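PDB 2HYT: TetR-family transcriptional regulator from Pectobacterium atrosepticum, which probably binds cis-regulatory DNA through a helix-turn-helix motif and controls transcription, as expected of a TetR-family regulator. Local coordinates for residues Q106-R114 against E163-G171. Numbering follows the deposited sequence.
Sequences QRIVLRDAR and EAAFWIAEG. With EDO (1,2-ethanediol), chain C.
Arg114 lays its guanidinium flat over one face of the Phe166 ring, the planes 5° apart and CZ 4.1 Å from the ring centroid, a parallel cation-pi stack. With chi1 at -161° the Arg114 side chain swings away from its own backbone N and stays extended from CG to NE, which carries the aliphatic part across the ring as well: CG comes within 3.5 Å of Phe166 CE1. Beyond the ring, Arg114 NH1 meets Glu170 OE2 at 2.8 Å in a nearly straight salt bridge, in the guanidinium plane and on the anti side of the carboxylate but tilted out of the carboxylate plane. Arg114 NH2 donates to O2 of an ethanediol, probably from the crystallisation liquor, whose two hydroxyls donate to the two Glu170 oxygens. Beside this stack, Leu110 points at the other helix; its CB packs 3.6 Å from Ala169 CB, CD2 lies 3.7 Å from Phe166 CD1, and CD1 fits beside Ala165. A water receives a weak bond from Arg114 NH1 and donates to the carbonyl oxygens of Leu110 and Phe166, bridging the backbones. At the other end Arg111 grips Ala169 O side-on, NE and NH2 each 2.9 Å from that oxygen and on opposite faces of the carbonyl plane. The two helix segments, at 97° with axes 9.5 Å apart, thus join helix 103-117 to helix 150-170 within the TetR-type C-terminal domain. From the second subunit, Arg126 forms a salt bridge with Glu170 and Gln125 accepts a hydrogen bond from Arg114, placing the Arg114-Glu170 pair at the dimer interface. Two arginines on Glu170 OE2 should favour its ionised form, while Arg111 puts two N-H groups on one backbone oxygen, and its positive charge would probably polarise that carbonyl.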
loop_
_atom_site.group_PDB
_atom_site.type_symbol
_atom_site.label_atom_id
_atom_site.label_comp_id
_atom_site.label_asym_id
_atom_site.label_seq_id
_atom_site.Cartn_x
_atom_site.Cartn_y
_atom_site.Cartn_z
ATOM N N GLN A 106 -13.454 6.727 5.209
ATOM C CA GLN A 106 -13.757 6.246 3.898
ATOM C C GLN A 106 -13.407 7.263 2.840
ATOM O O GLN A 106 -12.850 6.940 1.795
ATOM C CB GLN A 106 -15.247 5.888 3.828
ATOM C CG GLN A 106 -15.690 5.383 2.515
ATOM C CD GLN A 106 -17.196 5.149 2.510
ATOM O OE1 GLN A 106 -17.976 6.092 2.714
ATOM N NE2 GLN A 106 -17.598 3.903 2.361
ATOM N N ARG A 107 -13.836 8.503 3.067
ATOM C CA ARG A 107 -13.728 9.528 2.049
ATOM C C ARG A 107 -12.372 10.192 2.079
ATOM O O ARG A 107 -11.614 10.095 1.110
ATOM C CB ARG A 107 -14.840 10.526 2.247
ATOM C CG ARG A 107 -16.188 9.947 1.776
ATOM C CD ARG A 107 -17.246 11.040 1.707
ATOM N NE ARG A 107 -17.663 11.450 3.034
ATOM C CZ ARG A 107 -18.367 12.549 3.324
ATOM N NH1 ARG A 107 -18.723 13.412 2.377
ATOM N NH2 ARG A 107 -18.712 12.782 4.591
ATOM N N ILE A 108 -12.041 10.812 3.217
ATOM C CA ILE A 108 -10.813 11.621 3.307
ATOM C C ILE A 108 -9.527 10.785 3.154
ATOM O O ILE A 108 -8.620 11.153 2.412
ATOM C CB ILE A 108 -10.755 12.403 4.620
ATOM C CG1 ILE A 108 -11.933 13.389 4.694
ATOM C CG2 ILE A 108 -9.385 13.124 4.751
ATOM C CD1 ILE A 108 -11.898 14.441 3.594
ATOM N N VAL A 109 -9.457 9.650 3.855
ATOM C CA VAL A 109 -8.251 8.824 3.872
ATOM C C VAL A 109 -8.256 7.853 2.690
ATOM O O VAL A 109 -7.316 7.790 1.938
ATOM C CB VAL A 109 -8.104 8.064 5.203
ATOM C CG1 VAL A 109 -6.919 7.058 5.185
ATOM C CG2 VAL A 109 -8.006 9.020 6.384
ATOM N N LEU A 110 -9.326 7.072 2.524
ATOM C CA LEU A 110 -9.274 5.941 1.591
ATOM C C LEU A 110 -9.633 6.260 0.166
ATOM O O LEU A 110 -9.416 5.424 -0.736
ATOM C CB LEU A 110 -10.126 4.786 2.154
ATOM C CG LEU A 110 -9.709 4.221 3.512
ATOM C CD1 LEU A 110 -10.787 3.262 3.999
ATOM C CD2 LEU A 110 -8.354 3.504 3.451
ATOM N N ARG A 111 -10.171 7.461 -0.067
ATOM C CA ARG A 111 -10.507 7.934 -1.412
ATOM C C ARG A 111 -9.636 9.175 -1.753
ATOM O O ARG A 111 -8.816 9.170 -2.682
ATOM C CB ARG A 111 -12.005 8.201 -1.510
ATOM C CG ARG A 111 -12.806 6.891 -1.478
ATOM C CD ARG A 111 -14.261 7.177 -1.624
ATOM N NE ARG A 111 -15.057 5.968 -1.460
ATOM C CZ ARG A 111 -16.379 5.954 -1.311
ATOM N NH1 ARG A 111 -17.081 7.085 -1.347
ATOM N NH2 ARG A 111 -17.003 4.799 -1.127
ATOM N N ASP A 112 -9.789 10.238 -0.971
ATOM C CA ASP A 112 -9.153 11.511 -1.313
ATOM C C ASP A 112 -7.639 11.443 -1.155
ATOM O O ASP A 112 -6.911 11.760 -2.092
ATOM C CB ASP A 112 -9.725 12.641 -0.452
ATOM C CG ASP A 112 -11.193 12.866 -0.691
ATOM O OD1 ASP A 112 -11.649 12.823 -1.846
ATOM O OD2 ASP A 112 -11.894 13.135 0.285
ATOM N N ALA A 113 -7.148 11.103 0.035
ATOM C CA ALA A 113 -5.697 11.010 0.242
ATOM C C ALA A 113 -5.084 9.962 -0.677
ATOM O O ALA A 113 -3.946 10.118 -1.132
ATOM C CB ALA A 113 -5.333 10.684 1.702
ATOM N N ARG A 114 -5.811 8.868 -0.911
ATOM C CA ARG A 114 -5.350 7.849 -1.864
ATOM C C ARG A 114 -5.055 8.444 -3.230
ATOM O O ARG A 114 -3.950 8.255 -3.764
ATOM C CB ARG A 114 -6.403 6.737 -2.010
ATOM C CG ARG A 114 -5.815 5.491 -2.580
ATOM C CD ARG A 114 -6.860 4.513 -3.031
ATOM N NE ARG A 114 -6.197 3.261 -3.359
ATOM C CZ ARG A 114 -6.845 2.184 -3.809
ATOM N NH1 ARG A 114 -8.146 2.222 -4.012
ATOM N NH2 ARG A 114 -6.174 1.093 -4.073
ATOM N N GLU A 163 -4.643 -2.634 2.400
ATOM C CA GLU A 163 -5.171 -2.880 1.064
ATOM C C GLU A 163 -6.656 -3.264 1.090
ATOM O O GLU A 163 -7.455 -2.810 0.246
ATOM C CB GLU A 163 -4.374 -4.001 0.373
ATOM C CG GLU A 163 -4.527 -4.029 -1.112
ATOM C CD GLU A 163 -3.942 -2.774 -1.794
ATOM O OE1 GLU A 163 -3.145 -2.013 -1.158
ATOM O OE2 GLU A 163 -4.335 -2.539 -2.954
ATOM N N ALA A 164 -7.003 -4.122 2.030
ATOM C CA ALA A 164 -8.398 -4.539 2.176
ATOM C C ALA A 164 -9.292 -3.326 2.489
ATOM O O ALA A 164 -10.409 -3.246 2.004
ATOM C CB ALA A 164 -8.523 -5.641 3.206
ATOM N N ALA A 165 -8.810 -2.380 3.297
ATOM C CA ALA A 165 -9.575 -1.140 3.568
ATOM C C ALA A 165 -9.812 -0.338 2.300
ATOM O O ALA A 165 -10.930 0.118 2.058
ATOM C CB ALA A 165 -8.909 -0.309 4.632
ATOM N N PHE A 166 -8.797 -0.193 1.459
ATOM C CA PHE A 166 -8.977 0.451 0.147
ATOM C C PHE A 166 -10.060 -0.226 -0.660
ATOM O O PHE A 166 -10.938 0.456 -1.234
ATOM C CB PHE A 166 -7.694 0.425 -0.671
ATOM C CG PHE A 166 -6.657 1.424 -0.236
ATOM C CD1 PHE A 166 -6.999 2.749 0.045
ATOM C CD2 PHE A 166 -5.310 1.083 -0.232
ATOM C CE1 PHE A 166 -6.011 3.665 0.404
ATOM C CE2 PHE A 166 -4.336 2.006 0.147
ATOM C CZ PHE A 166 -4.704 3.305 0.431
ATOM N N TRP A 167 -10.000 -1.544 -0.678
ATOM C CA TRP A 167 -10.907 -2.384 -1.453
ATOM C C TRP A 167 -12.319 -2.167 -0.923
ATOM O O TRP A 167 -13.264 -1.898 -1.680
ATOM C CB TRP A 167 -10.472 -3.843 -1.370
ATOM C CG TRP A 167 -11.365 -4.758 -2.081
ATOM C CD1 TRP A 167 -11.510 -4.889 -3.436
ATOM C CD2 TRP A 167 -12.298 -5.682 -1.489
ATOM N NE1 TRP A 167 -12.441 -5.847 -3.720
ATOM C CE2 TRP A 167 -12.944 -6.345 -2.544
ATOM C CE3 TRP A 167 -12.620 -6.029 -0.177
ATOM C CZ2 TRP A 167 -13.903 -7.299 -2.329
ATOM C CZ3 TRP A 167 -13.579 -7.000 0.030
ATOM C CH2 TRP A 167 -14.236 -7.584 -1.032
ATOM N N ILE A 168 -12.481 -2.194 0.387
ATOM C CA ILE A 168 -13.825 -1.997 0.957
ATOM C C ILE A 168 -14.354 -0.611 0.569
ATOM O O ILE A 168 -15.544 -0.463 0.235
ATOM C CB ILE A 168 -13.804 -2.157 2.483
ATOM C CG1 ILE A 168 -13.548 -3.606 2.857
ATOM C CG2 ILE A 168 -15.088 -1.655 3.112
ATOM C CD1 ILE A 168 -13.046 -3.861 4.292
ATOM N N ALA A 169 -13.480 0.385 0.587
ATOM C CA ALA A 169 -13.857 1.776 0.304
ATOM C C ALA A 169 -14.119 2.030 -1.195
ATOM O O ALA A 169 -14.707 3.054 -1.523
ATOM C CB ALA A 169 -12.802 2.749 0.889
ATOM N N GLU A 170 -13.705 1.102 -2.071
ATOM C CA GLU A 170 -13.954 1.136 -3.547
ATOM C C GLU A 170 -15.359 0.651 -3.920
ATOM O O GLU A 170 -15.853 0.948 -5.025
ATOM C CB GLU A 170 -13.007 0.189 -4.288
ATOM C CG GLU A 170 -11.633 0.726 -4.532
ATOM C CD GLU A 170 -10.629 -0.326 -5.001
ATOM O OE1 GLU A 170 -10.933 -1.536 -5.111
ATOM O OE2 GLU A 170 -9.500 0.072 -5.259
ATOM N N GLY A 171 -15.954 -0.177 -3.062
ATOM C CA GLY A 171 -17.257 -0.748 -3.351
ATOM C C GLY A 171 -18.362 0.309 -3.376
ATOM O O GLY A 171 -18.311 1.337 -2.676
HETATM C C1 EDO C . -7.893 -3.775 -4.410
HETATM O O1 EDO C . -8.958 -3.678 -5.363
HETATM C C2 EDO C . -7.746 -2.394 -3.782
HETATM O O2 EDO C . -7.463 -1.422 -4.792
HETATM O O HOH W 1 -10.457 3.370 -2.079
HETATM O O HOH W 2 -17.288 1.715 0.135
#